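Member of DUF4221 family (Bacteroides vulgatus, PDB 3S9J) is of unknown function but folds as a six-bladed beta-propeller whose blades are four-stranded antiparallel sheets. Local coordinates at residues V308-A311 and I315-E318; K302-I307 and Y326-S331; T319-K324 and T358-K363; P186-E191 and C214-Y219; H165-Q170 and Y199-D204. All coordinates share one frame; numbering follows the deposited sequence.

Interaction 1 (V308-A311 and I315-E318); sequences VLNA and IIGE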
# COMPACT_ATOMS: atom_id res chain seq x y z
N VAL A 308 -14.36 -7.25 -5.91
CA VAL A 308 -14.21 -6.55 -7.18
C VAL A 308 -15.32 -5.51 -7.32
O VAL A 308 -16.49 -5.84 -7.19
CB VAL A 308 -14.24 -7.52 -8.38
CG1 VAL A 308 -14.03 -6.74 -9.69
CG2 VAL A 308 -13.17 -8.62 -8.23
N LEU A 309 -14.96 -4.25 -7.56
CA LEU A 309 -15.94 -3.20 -7.78
C LEU A 309 -15.73 -2.64 -9.18
O LEU A 309 -14.59 -2.54 -9.66
CB LEU A 309 -15.78 -2.07 -6.76
CG LEU A 309 -15.90 -2.45 -5.28
CD1 LEU A 309 -14.52 -2.74 -4.62
CD2 LEU A 309 -16.68 -1.37 -4.50
N ASN A 310 -16.82 -2.26 -9.85
CA ASN A 310 -16.68 -1.66 -11.16
C ASN A 310 -16.36 -0.17 -11.03
O ASN A 310 -16.18 0.32 -9.91
CB ASN A 310 -17.91 -1.93 -12.06
CG ASN A 310 -19.18 -1.29 -11.53
OD1 ASN A 310 -19.15 -0.35 -10.74
ND2 ASN A 310 -20.32 -1.78 -12.01
N ALA A 311 -16.32 0.56 -12.14
CA ALA A 311 -15.86 1.96 -12.14
C ALA A 311 -16.84 2.89 -11.42
O ALA A 311 -16.47 4.00 -11.02
CB ALA A 311 -15.57 2.45 -13.57
N ILE A 315 -20.23 -3.24 -6.25
CA ILE A 315 -19.63 -4.56 -6.04
C ILE A 315 -20.17 -5.53 -7.10
O ILE A 315 -21.38 -5.71 -7.21
CB ILE A 315 -19.94 -5.11 -4.64
CG1 ILE A 315 -19.35 -4.21 -3.55
CG2 ILE A 315 -19.36 -6.54 -4.48
CD1 ILE A 315 -19.83 -4.56 -2.16
N ILE A 316 -19.27 -6.12 -7.88
CA ILE A 316 -19.65 -7.07 -8.93
C ILE A 316 -19.21 -8.51 -8.63
O ILE A 316 -19.61 -9.44 -9.33
CB ILE A 316 -19.19 -6.62 -10.34
CG1 ILE A 316 -17.67 -6.34 -10.42
CG2 ILE A 316 -19.98 -5.40 -10.76
CD1 ILE A 316 -17.14 -6.28 -11.86
N GLY A 317 -18.41 -8.70 -7.59
CA GLY A 317 -18.05 -10.03 -7.16
C GLY A 317 -17.08 -10.03 -6.00
O GLY A 317 -16.55 -8.97 -5.60
N GLU A 318 -16.86 -11.22 -5.45
CA GLU A 318 -15.94 -11.37 -4.35
C GLU A 318 -15.46 -12.79 -4.31
O GLU A 318 -16.28 -13.73 -4.34
CB GLU A 318 -16.60 -10.99 -3.02
CG GLU A 318 -15.67 -11.10 -1.81
CD GLU A 318 -16.26 -10.64 -0.49
OE1 GLU A 318 -17.45 -10.24 -0.45
OE2 GLU A 318 -15.50 -10.67 0.52
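Val308 faces both Ile316 and Gly317 across the end of the hairpin formed by strands 304-309 and 315-321, and this two-against-one match is a classic beta bulge. The carbonyl oxygen of Val308 accepts a nearly straight bond from Ile316 N (2.9 Å, 167° at the hydrogen) and a weak one from Gly317 N. In return, Val308 N donates to Gly317 O at 2.8 Å. Beyond the bulge, Leu309 and Ile315 form a non-hydrogen-bonded antiparallel pair, and Leu309 CD2 lies 4.0 Å from Ile315 CG1.

The side chain of Ile316 spans the joint. From CB, the longer branch leans over its own main chain (chi1 55°), which swings it back over the opposite strand. There Ile316 CG1 lies 3.5 Å from Val308 O and 3.7 Å from Val308 CG1, and Ile316 CD1 at the tip continues along the same Val308 CG1 methyl at 3.8 Å. The other branch diverges toward the amide of Asn310, where Ile316 CG2 stops 3.8 Å from Asn310 ND2, a nitrogen hydrogen-bonded to Glu314 OE1 in the turn. Strand 278-284 flanks the hairpin through a backbone bond between Leu309 and Tyr279, while strand 8-19 packs Leu10 against Val308 and Val8 against Ile316, so that the N-terminal strand runs beside this outer end of the blade.

Interaction 2 (K302-I307 and Y326-S331); sequences KEFSVI and YFYKMS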
# COMPACT_ATOMS: atom_id res chain seq x y z
N LYS A 302 -3.79 -16.58 7.87
CA LYS A 302 -4.98 -15.73 7.83
C LYS A 302 -5.65 -15.80 6.45
O LYS A 302 -5.00 -15.65 5.44
CB LYS A 302 -4.67 -14.28 8.25
CG LYS A 302 -5.95 -13.52 8.68
CD LYS A 302 -5.59 -12.15 9.28
CE LYS A 302 -6.81 -11.52 9.96
NZ LYS A 302 -6.63 -10.07 10.39
N GLU A 303 -6.93 -16.11 6.43
CA GLU A 303 -7.65 -16.15 5.17
C GLU A 303 -8.03 -14.75 4.74
O GLU A 303 -8.04 -13.81 5.56
CB GLU A 303 -8.87 -17.04 5.30
CG GLU A 303 -8.49 -18.48 5.61
CD GLU A 303 -9.64 -19.32 6.07
OE1 GLU A 303 -10.50 -18.81 6.85
OE2 GLU A 303 -9.66 -20.51 5.67
N PHE A 304 -8.30 -14.60 3.45
CA PHE A 304 -8.69 -13.30 2.91
C PHE A 304 -9.59 -13.44 1.71
O PHE A 304 -9.78 -14.53 1.15
CB PHE A 304 -7.45 -12.45 2.56
CG PHE A 304 -6.64 -12.98 1.42
CD1 PHE A 304 -5.74 -14.04 1.63
CD2 PHE A 304 -6.72 -12.41 0.16
CE1 PHE A 304 -4.96 -14.55 0.60
CE2 PHE A 304 -5.96 -12.92 -0.89
CZ PHE A 304 -5.07 -13.99 -0.66
N SER A 305 -10.20 -12.33 1.33
CA SER A 305 -10.96 -12.27 0.12
C SER A 305 -10.56 -11.03 -0.66
O SER A 305 -9.93 -10.11 -0.14
CB SER A 305 -12.47 -12.24 0.41
OG SER A 305 -12.86 -11.05 1.05
N VAL A 306 -10.97 -11.01 -1.92
CA VAL A 306 -10.86 -9.83 -2.77
C VAL A 306 -12.21 -9.51 -3.36
O VAL A 306 -12.82 -10.34 -4.06
CB VAL A 306 -9.84 -10.03 -3.88
CG1 VAL A 306 -9.79 -8.78 -4.77
CG2 VAL A 306 -8.43 -10.33 -3.27
N ILE A 307 -12.69 -8.31 -3.03
CA ILE A 307 -13.92 -7.75 -3.57
C ILE A 307 -13.59 -7.00 -4.86
O ILE A 307 -12.65 -6.21 -4.89
CB ILE A 307 -14.54 -6.75 -2.57
CG1 ILE A 307 -14.77 -7.40 -1.20
CG2 ILE A 307 -15.78 -6.11 -3.17
CD1 ILE A 307 -14.81 -6.44 0.00
N TYR A 326 -0.77 -17.53 -0.07
CA TYR A 326 -0.44 -16.25 -0.67
C TYR A 326 0.21 -15.29 0.30
O TYR A 326 -0.01 -15.36 1.52
CB TYR A 326 -1.72 -15.59 -1.24
CG TYR A 326 -2.38 -16.45 -2.26
CD1 TYR A 326 -1.90 -16.49 -3.57
CD2 TYR A 326 -3.47 -17.24 -1.93
CE1 TYR A 326 -2.50 -17.30 -4.52
CE2 TYR A 326 -4.07 -18.06 -2.89
CZ TYR A 326 -3.58 -18.08 -4.16
OH TYR A 326 -4.14 -18.90 -5.10
N PHE A 327 1.00 -14.38 -0.24
CA PHE A 327 1.57 -13.28 0.51
C PHE A 327 0.94 -12.02 -0.12
O PHE A 327 1.52 -11.40 -1.04
CB PHE A 327 3.11 -13.27 0.43
CG PHE A 327 3.73 -12.35 1.42
CD1 PHE A 327 4.03 -12.80 2.71
CD2 PHE A 327 3.92 -11.01 1.13
CE1 PHE A 327 4.57 -11.91 3.67
CE2 PHE A 327 4.46 -10.16 2.09
CZ PHE A 327 4.77 -10.61 3.34
N TYR A 328 -0.28 -11.71 0.31
CA TYR A 328 -1.07 -10.69 -0.39
C TYR A 328 -0.56 -9.27 -0.16
O TYR A 328 -0.98 -8.37 -0.89
CB TYR A 328 -2.57 -10.80 -0.07
CG TYR A 328 -2.94 -10.67 1.38
CD1 TYR A 328 -3.00 -9.41 1.99
CD2 TYR A 328 -3.22 -11.77 2.15
CE1 TYR A 328 -3.32 -9.26 3.33
CE2 TYR A 328 -3.59 -11.64 3.51
CZ TYR A 328 -3.63 -10.40 4.09
OH TYR A 328 -3.94 -10.22 5.41
N LYS A 329 0.33 -9.08 0.80
CA LYS A 329 1.00 -7.80 0.96
C LYS A 329 2.08 -7.53 -0.11
O LYS A 329 2.72 -6.47 -0.09
CB LYS A 329 1.55 -7.65 2.38
CG LYS A 329 0.41 -7.65 3.40
CD LYS A 329 0.85 -7.25 4.78
CE LYS A 329 -0.30 -7.30 5.75
NZ LYS A 329 0.08 -6.92 7.17
N MSE A 330 2.22 -8.47 -1.05
CA MSE A 330 2.92 -8.25 -2.31
C MSE A 330 1.98 -8.57 -3.47
O MSE A 330 1.93 -9.70 -3.99
CB MSE A 330 4.19 -9.08 -2.40
CG MSE A 330 5.36 -8.49 -1.63
SE MSE A 330 7.07 -9.27 -2.14
CE MSE A 330 6.78 -11.09 -1.47
N SER A 331 1.16 -7.58 -3.82
CA SER A 331 0.18 -7.70 -4.89
C SER A 331 0.36 -6.50 -5.84
O SER A 331 0.79 -5.43 -5.40
CB SER A 331 -1.26 -7.73 -4.34
OG SER A 331 -1.48 -8.93 -3.62
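Phe304 and Tyr328 both have a first torsion near +60° (chi1 67° for Phe304), with CG flanked by N and C of its own residue, and this turns the two rings against each other between their chains. Tyr326 instead holds CG beside its backbone N, which turns its ring past the end of Phe304, where the backbone has already placed its CB. The resulting aromatic cluster joins two sheets of the beta-propeller, one containing strand 304-309 and the other strand 327-334.

The Tyr328 and Phe304 side chains point in opposed directions, and Tyr328 CD2 lies over one face of the phenylalanine, near the rim, only 3.4 Å from Phe304 CD1. The ring planes meet at an oblique angle. Tyr328 CB adds a CH-pi contact over the Phe304 ring, 4.3 Å from its centroid. Tyr326 meets the edge: Tyr326 CB approaches Phe304 CZ at 3.8 Å, and its ring plane is turned 89° from that of Phe304. Cutting Phe304 back to an alanine would probably open a gap between the sheets and deprive both tyrosines of the surface against which they rest.

The Tyr328 hydroxyl is hydrogen-bonded to Glu284, a residue also in a salt bridge with Lys302, so a polar link between the sheets accompanies the packing. A type I turn from Phe327 to Met330 carries the chain round its corner, and just beyond it Ser331 OG donates to Tyr328 O at 2.8 Å.

Interaction 3 (T319-K324 and T358-K363); sequences TKFPGK and TCFKIK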
# COMPACT_ATOMS: atom_id res chain seq x y z
N THR A 319 -14.14 -12.98 -4.22
CA THR A 319 -13.57 -14.31 -4.21
C THR A 319 -12.77 -14.52 -2.93
O THR A 319 -11.99 -13.67 -2.53
CB THR A 319 -12.69 -14.52 -5.45
OG1 THR A 319 -13.54 -14.55 -6.60
CG2 THR A 319 -11.88 -15.80 -5.35
N LYS A 320 -12.98 -15.66 -2.28
CA LYS A 320 -12.30 -15.98 -1.01
C LYS A 320 -11.05 -16.80 -1.32
O LYS A 320 -11.02 -17.59 -2.27
CB LYS A 320 -13.26 -16.76 -0.09
CG LYS A 320 -12.95 -16.73 1.42
CD LYS A 320 -14.28 -16.91 2.23
CE LYS A 320 -14.15 -17.83 3.43
NZ LYS A 320 -13.09 -17.41 4.39
N PHE A 321 -10.00 -16.57 -0.54
CA PHE A 321 -8.73 -17.24 -0.72
C PHE A 321 -8.32 -17.94 0.55
O PHE A 321 -8.60 -17.47 1.67
CB PHE A 321 -7.64 -16.23 -1.07
CG PHE A 321 -7.84 -15.57 -2.41
CD1 PHE A 321 -8.71 -14.51 -2.56
CD2 PHE A 321 -7.12 -15.99 -3.51
CE1 PHE A 321 -8.90 -13.90 -3.78
CE2 PHE A 321 -7.31 -15.37 -4.73
CZ PHE A 321 -8.20 -14.33 -4.85
N PRO A 322 -7.63 -19.08 0.40
CA PRO A 322 -7.15 -19.79 1.59
C PRO A 322 -5.97 -19.14 2.24
O PRO A 322 -5.28 -18.32 1.62
CB PRO A 322 -6.77 -21.17 1.02
CG PRO A 322 -6.32 -20.84 -0.38
CD PRO A 322 -7.25 -19.76 -0.85
N GLY A 323 -5.70 -19.49 3.49
CA GLY A 323 -4.44 -19.12 4.13
C GLY A 323 -3.31 -20.05 3.67
O GLY A 323 -3.56 -21.00 2.93
N LYS A 324 -2.10 -19.79 4.16
CA LYS A 324 -0.92 -20.63 3.99
C LYS A 324 -0.52 -20.81 2.52
O LYS A 324 0.09 -21.80 2.15
CB LYS A 324 -1.09 -21.99 4.69
CG LYS A 324 -0.99 -21.90 6.22
CD LYS A 324 -0.94 -23.26 6.86
CE LYS A 324 -2.19 -24.06 6.51
NZ LYS A 324 -3.42 -23.52 7.19
N THR A 358 0.78 -15.34 -8.74
CA THR A 358 -0.27 -15.90 -9.55
C THR A 358 -1.13 -14.76 -10.10
O THR A 358 -1.48 -13.83 -9.37
CB THR A 358 -1.12 -16.89 -8.75
OG1 THR A 358 -0.29 -18.00 -8.39
CG2 THR A 358 -2.30 -17.37 -9.59
N CYS A 359 -1.45 -14.83 -11.39
CA CYS A 359 -2.30 -13.86 -12.05
C CYS A 359 -3.75 -14.32 -11.96
O CYS A 359 -4.06 -15.45 -12.33
CB CYS A 359 -1.92 -13.75 -13.53
SG CYS A 359 -2.87 -12.51 -14.42
N PHE A 360 -4.60 -13.45 -11.44
CA PHE A 360 -6.03 -13.69 -11.35
C PHE A 360 -6.80 -12.85 -12.33
O PHE A 360 -6.66 -11.63 -12.35
CB PHE A 360 -6.53 -13.41 -9.93
CG PHE A 360 -6.02 -14.40 -8.95
CD1 PHE A 360 -6.72 -15.59 -8.72
CD2 PHE A 360 -4.80 -14.21 -8.33
CE1 PHE A 360 -6.22 -16.54 -7.85
CE2 PHE A 360 -4.28 -15.15 -7.48
CZ PHE A 360 -4.99 -16.34 -7.23
N LYS A 361 -7.61 -13.52 -13.15
CA LYS A 361 -8.48 -12.87 -14.14
C LYS A 361 -9.91 -12.85 -13.66
O LYS A 361 -10.32 -13.68 -12.87
CB LYS A 361 -8.37 -13.58 -15.49
CG LYS A 361 -6.92 -13.50 -16.04
CD LYS A 361 -6.81 -13.81 -17.51
CE LYS A 361 -5.44 -13.36 -18.06
NZ LYS A 361 -5.54 -12.07 -18.86
N ILE A 362 -10.67 -11.87 -14.17
CA ILE A 362 -12.07 -11.71 -13.83
C ILE A 362 -12.87 -12.57 -14.78
O ILE A 362 -12.75 -12.40 -15.99
CB ILE A 362 -12.50 -10.25 -14.01
CG1 ILE A 362 -11.69 -9.34 -13.08
CG2 ILE A 362 -13.99 -10.08 -13.76
CD1 ILE A 362 -11.87 -7.88 -13.36
N LYS A 363 -13.65 -13.50 -14.25
CA LYS A 363 -14.53 -14.36 -15.08
C LYS A 363 -15.98 -14.26 -14.62
O LYS A 363 -16.24 -14.09 -13.43
CB LYS A 363 -14.08 -15.82 -14.99
CG LYS A 363 -12.62 -16.11 -15.42
CD LYS A 363 -12.34 -15.79 -16.89
CE LYS A 363 -10.95 -16.30 -17.32
NZ LYS A 363 -10.42 -15.59 -18.53
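Phe321 drives the edge of its ring into the face of Phe360, and the two side chains approach from opposite directions. The planes stand at 84° with the centroids 5.1 Å apart, a T-shaped, edge-to-face arrangement. One atom does the touching: Phe321 CE2 sits 3.4 Å above the plane of the Phe360 ring, displaced toward its rim. Phe321 CE2 is 3.5 Å from both Phe360 CE1 and Phe360 CZ, so its C-H edge points at the pi face near the Phe360 CE1-CZ bond. CB of each residue points toward the other segment, and closely matched first torsions (chi1 -66° and -69°), with CG opposite the carbonyl carbon, carry the rings on into contact.

The pair joins two adjoining blades of the beta-propeller. Strand 315-321 is outermost in its sheet, whereas strand 354-364 is an inner strand of the next, lying between strands 8-19 and 337-341. No hydrogen bond passes between the two segments, which meet through these buried rings alone. Phe321 is also stacked with Phe304 on the neighbouring strand of its own blade, and Phe360 packs against Ile340 within its sheet.

Interaction 4 (P186-E191 and C214-Y219); sequences PIFKEE and CGFFGY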
# COMPACT_ATOMS: atom_id res chain seq x y z
N PRO A 186 -15.50 11.22 10.83
CA PRO A 186 -15.88 11.16 12.26
C PRO A 186 -16.39 9.78 12.66
O PRO A 186 -17.54 9.65 13.13
CB PRO A 186 -16.98 12.22 12.36
CG PRO A 186 -17.66 12.15 11.02
CD PRO A 186 -16.52 11.91 10.03
N ILE A 187 -15.55 8.77 12.48
CA ILE A 187 -15.93 7.37 12.73
C ILE A 187 -15.10 6.73 13.84
O ILE A 187 -15.13 5.51 13.98
CB ILE A 187 -15.85 6.51 11.43
CG1 ILE A 187 -14.41 6.42 10.90
CG2 ILE A 187 -16.79 7.08 10.37
CD1 ILE A 187 -14.26 5.65 9.56
N PHE A 188 -14.33 7.54 14.57
CA PHE A 188 -13.41 7.07 15.60
C PHE A 188 -13.92 7.56 16.95
O PHE A 188 -13.91 8.75 17.24
CB PHE A 188 -12.01 7.59 15.33
CG PHE A 188 -11.51 7.22 13.98
CD1 PHE A 188 -11.03 5.94 13.74
CD2 PHE A 188 -11.57 8.13 12.94
CE1 PHE A 188 -10.60 5.57 12.48
CE2 PHE A 188 -11.11 7.77 11.67
CZ PHE A 188 -10.65 6.49 11.45
N LYS A 189 -14.36 6.61 17.78
CA LYS A 189 -15.13 6.90 19.00
C LYS A 189 -14.29 6.90 20.28
O LYS A 189 -14.58 7.62 21.22
CB LYS A 189 -16.25 5.88 19.13
CG LYS A 189 -17.14 5.73 17.88
CD LYS A 189 -17.55 7.10 17.31
CE LYS A 189 -18.87 7.05 16.52
NZ LYS A 189 -18.79 6.20 15.31
N GLU A 190 -13.26 6.07 20.33
CA GLU A 190 -12.47 5.92 21.56
C GLU A 190 -11.56 7.11 21.80
O GLU A 190 -10.97 7.64 20.87
CB GLU A 190 -11.64 4.63 21.53
CG GLU A 190 -12.47 3.35 21.46
CD GLU A 190 -12.93 3.00 20.07
OE1 GLU A 190 -12.32 3.48 19.09
OE2 GLU A 190 -13.91 2.22 19.95
N GLU A 191 -11.44 7.51 23.07
CA GLU A 191 -10.60 8.65 23.43
C GLU A 191 -9.53 8.20 24.41
O GLU A 191 -9.68 8.35 25.62
CB GLU A 191 -11.46 9.78 23.99
CG GLU A 191 -12.38 10.41 22.93
CD GLU A 191 -13.18 11.60 23.43
OE1 GLU A 191 -13.52 11.61 24.63
OE2 GLU A 191 -13.48 12.51 22.62
N CYS A 214 -9.99 6.02 -0.99
CA CYS A 214 -9.39 5.65 0.29
C CYS A 214 -10.30 4.64 1.00
O CYS A 214 -11.52 4.83 1.07
CB CYS A 214 -9.23 6.84 1.20
SG CYS A 214 -8.23 8.17 0.48
N GLY A 215 -9.67 3.59 1.53
CA GLY A 215 -10.35 2.53 2.26
C GLY A 215 -9.74 2.36 3.65
O GLY A 215 -8.67 1.78 3.79
N PHE A 216 -10.44 2.88 4.66
CA PHE A 216 -10.05 2.68 6.05
C PHE A 216 -10.17 1.20 6.37
O PHE A 216 -11.14 0.56 6.02
CB PHE A 216 -10.90 3.53 7.03
CG PHE A 216 -10.45 4.96 7.10
CD1 PHE A 216 -9.45 5.34 7.98
CD2 PHE A 216 -10.97 5.89 6.23
CE1 PHE A 216 -9.00 6.63 8.01
CE2 PHE A 216 -10.51 7.18 6.23
CZ PHE A 216 -9.54 7.57 7.14
N PHE A 217 -9.12 0.66 6.97
CA PHE A 217 -9.08 -0.76 7.29
C PHE A 217 -10.29 -1.18 8.14
O PHE A 217 -10.82 -2.27 7.97
CB PHE A 217 -7.80 -1.12 8.02
CG PHE A 217 -6.52 -0.75 7.27
CD1 PHE A 217 -6.43 -0.85 5.88
CD2 PHE A 217 -5.40 -0.33 7.98
CE1 PHE A 217 -5.22 -0.53 5.22
CE2 PHE A 217 -4.21 0.01 7.32
CZ PHE A 217 -4.14 -0.11 5.95
N GLY A 218 -10.73 -0.30 9.02
CA GLY A 218 -11.82 -0.65 9.94
C GLY A 218 -13.22 -0.28 9.49
O GLY A 218 -14.13 -0.30 10.30
N TYR A 219 -13.41 0.03 8.21
CA TYR A 219 -14.69 0.59 7.75
C TYR A 219 -15.23 -0.08 6.50
O TYR A 219 -14.51 -0.32 5.54
CB TYR A 219 -14.52 2.09 7.51
CG TYR A 219 -15.79 2.93 7.49
CD1 TYR A 219 -16.85 2.68 8.36
CD2 TYR A 219 -15.90 4.02 6.63
CE1 TYR A 219 -17.99 3.49 8.36
CE2 TYR A 219 -17.03 4.83 6.62
CZ TYR A 219 -18.06 4.57 7.48
OH TYR A 219 -19.17 5.39 7.46
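Ile187 packs on Tyr219 and Phe188 on Phe216, and these two contacts join the loop after strand 177-183 of the beta-propeller to the end of strand 211-216 in the following blade.

The first is a CH-pi contact. The longer branch of Ile187 is folded over its own backbone at chi1 64° and extended beyond, which brings Ile187 CD1 over one face of the Tyr219 ring, 3.9 Å from the centroid and 19° off the ring normal. Ile187 CG2 lies 4.0 Å from Tyr219 CZ, nearer the hydroxyl end of that ring. A serine in place of Tyr219 would probably leave the tip of Ile187 without the flat surface on which it lies and free it to turn.

The second is purely aromatic, an offset edge-to-face pair of Phe188 and Phe216 with planes at 65° and centroids 5.7 Å apart. Phe188 supplies the edge, and its side chain crosses that of Phe216 at about a right angle. Pro246 packs on both Ile187 and Phe188, while Phe216 also meets Phe201 of the adjacent strand.

A backbone bond belongs to the second segment itself: Tyr219 N to Phe216 O closes a type I turn, and CB of both Phe216 and Tyr219 points toward the loop. In the aromatic pair, Phe188 CZ lies 3.8 Å from Phe216 CE1.

Interaction 5 (H165-Q170 and Y199-D204); sequences HMFASQ and YGFSYD. With FMT (formic acid), chain F.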
# COMPACT_ATOMS: atom_id res chain seq x y z
N HIS A 165 -5.86 16.37 8.87
CA HIS A 165 -5.73 16.14 7.44
C HIS A 165 -5.25 14.72 7.15
O HIS A 165 -4.29 14.23 7.77
CB HIS A 165 -4.71 17.10 6.83
CG HIS A 165 -5.06 18.54 6.98
ND1 HIS A 165 -4.64 19.31 8.04
CD2 HIS A 165 -5.80 19.36 6.20
CE1 HIS A 165 -5.10 20.54 7.90
NE2 HIS A 165 -5.80 20.60 6.79
N MSE A 166 -5.88 14.10 6.16
CA MSE A 166 -5.47 12.79 5.66
C MSE A 166 -4.28 12.82 4.70
O MSE A 166 -3.63 11.81 4.54
CB MSE A 166 -6.64 12.08 4.98
CG MSE A 166 -7.69 11.50 5.98
SE MSE A 166 -9.22 10.78 5.06
CE MSE A 166 -8.34 9.37 4.23
N PHE A 167 -4.07 13.95 4.00
CA PHE A 167 -3.02 14.08 3.02
C PHE A 167 -2.32 15.42 3.10
O PHE A 167 -2.90 16.41 3.56
CB PHE A 167 -3.61 13.94 1.61
CG PHE A 167 -4.06 12.55 1.29
CD1 PHE A 167 -3.17 11.64 0.72
CD2 PHE A 167 -5.35 12.15 1.56
CE1 PHE A 167 -3.58 10.35 0.42
CE2 PHE A 167 -5.76 10.86 1.27
CZ PHE A 167 -4.88 9.97 0.71
N ALA A 168 -1.08 15.43 2.66
CA ALA A 168 -0.31 16.64 2.43
C ALA A 168 0.41 16.46 1.11
O ALA A 168 0.60 15.33 0.67
CB ALA A 168 0.68 16.89 3.52
N SER A 169 0.78 17.57 0.47
CA SER A 169 1.54 17.49 -0.78
C SER A 169 2.80 18.31 -0.65
O SER A 169 2.87 19.21 0.18
CB SER A 169 0.73 17.98 -1.97
OG SER A 169 0.53 19.40 -1.91
N GLN A 170 3.80 17.95 -1.43
CA GLN A 170 5.02 18.73 -1.52
C GLN A 170 5.31 19.07 -2.96
O GLN A 170 5.29 18.21 -3.85
CB GLN A 170 6.20 17.95 -0.90
CG GLN A 170 7.48 18.78 -0.92
CD GLN A 170 8.54 18.24 -0.03
OE1 GLN A 170 8.81 17.02 -0.03
NE2 GLN A 170 9.17 19.12 0.73
N TYR A 199 -6.59 3.31 12.91
CA TYR A 199 -7.07 4.39 12.03
C TYR A 199 -6.36 4.38 10.67
O TYR A 199 -6.44 5.34 9.93
CB TYR A 199 -6.95 5.76 12.69
CG TYR A 199 -5.56 6.18 13.06
CD1 TYR A 199 -5.01 5.82 14.27
CD2 TYR A 199 -4.80 6.96 12.19
CE1 TYR A 199 -3.72 6.19 14.62
CE2 TYR A 199 -3.50 7.33 12.54
CZ TYR A 199 -2.97 6.94 13.76
OH TYR A 199 -1.70 7.29 14.15
N GLY A 200 -5.74 3.26 10.33
CA GLY A 200 -5.05 3.13 9.07
C GLY A 200 -5.98 3.10 7.89
O GLY A 200 -7.17 2.70 7.99
N PHE A 201 -5.44 3.48 6.74
CA PHE A 201 -6.15 3.33 5.48
C PHE A 201 -5.21 3.05 4.34
O PHE A 201 -4.03 3.42 4.39
CB PHE A 201 -7.01 4.55 5.14
CG PHE A 201 -6.25 5.83 4.87
CD1 PHE A 201 -5.91 6.69 5.91
CD2 PHE A 201 -5.95 6.21 3.57
CE1 PHE A 201 -5.26 7.89 5.66
CE2 PHE A 201 -5.29 7.42 3.32
CZ PHE A 201 -4.93 8.24 4.35
N SER A 202 -5.74 2.41 3.31
CA SER A 202 -5.07 2.22 2.03
C SER A 202 -5.72 3.17 1.04
O SER A 202 -6.85 3.63 1.24
CB SER A 202 -5.22 0.75 1.59
OG SER A 202 -4.73 0.50 0.27
N TYR A 203 -5.01 3.51 -0.03
CA TYR A 203 -5.60 4.40 -1.03
C TYR A 203 -4.98 4.07 -2.38
O TYR A 203 -3.92 3.45 -2.47
CB TYR A 203 -5.40 5.89 -0.66
CG TYR A 203 -3.96 6.35 -0.65
CD1 TYR A 203 -3.19 6.21 0.48
CD2 TYR A 203 -3.38 6.92 -1.77
CE1 TYR A 203 -1.85 6.59 0.52
CE2 TYR A 203 -2.07 7.31 -1.77
CZ TYR A 203 -1.29 7.14 -0.63
OH TYR A 203 0.02 7.53 -0.61
N ASP A 204 -5.65 4.51 -3.42
CA ASP A 204 -5.08 4.47 -4.74
C ASP A 204 -5.60 5.66 -5.53
O ASP A 204 -6.57 6.30 -5.13
CB ASP A 204 -5.41 3.15 -5.45
CG ASP A 204 -4.32 2.71 -6.44
OD1 ASP A 204 -3.45 3.54 -6.84
OD2 ASP A 204 -4.31 1.51 -6.81
C FMT F . -4.14 0.26 11.55
O1 FMT F . -3.46 0.43 12.56
O2 FMT F . -5.32 0.59 11.47
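An aromatic cluster of Phe167, Phe201 and Tyr203 fills the seam between two consecutive blades of the beta-propeller, one holding strand 165-171 and the other strand 201-206. Phe167 turns its edge to Tyr203 in a T-shaped pair, with the planes at 86° and the centroids 5.1 Å apart; Phe167 CE1 sits over the centre of the tyrosine ring. The Tyr203 hydroxyl is hydrogen-bonded to Ala138 N.

Phe201 offers its own edge to the face of Phe167 in an offset edge-to-face pair, Phe201 CE2 coming within 3.7 Å of Phe167 CZ. On the face of the Phe201 ring, the selenomethionine Met166 bends at its last torsion (chi3 66°) and lowers its methyl onto the aromatic carbons. This Met-aromatic contact is made by CE, while Met166 SE stands farther off, 5.2 Å from the Phe201 ring centroid. Phe216 on the adjoining strand touches both Met166 and Phe201.

At the start of the second segment, a formic acid molecule, probably from the crystallisation liquor, accepts a bond from Gly200 N to its O2 at 2.9 Å. Over the Phe201 ring, Met166 CE is 3.6 Å from the centroid.

In the fold
The five contacts form two groups on the beta-propeller. Interactions 1, 2 and 3 share the hairpin of strands 304-309 and 315-321: interaction 1 closes its turn, while interactions 2 and 3, about 8 Å apart between centres, bind it to the next sheet. Tyr326 OH of interaction 2 lies 3.4 Å from Phe360 CZ of interaction 3, and Glu318 OE2 of interaction 1 is 2.7 Å from Ser305 OG of interaction 2. Interactions 4 and 5, about 13 Å apart between centres, meet through neighbouring strands, where Gly215 N lies 2.8 Å from Ser202 O. Interactions 2 and 5 lie about 22 Å apart between centres, across the middle of the chain; a glycerol, probably from the crystallisation liquor, lies beside each.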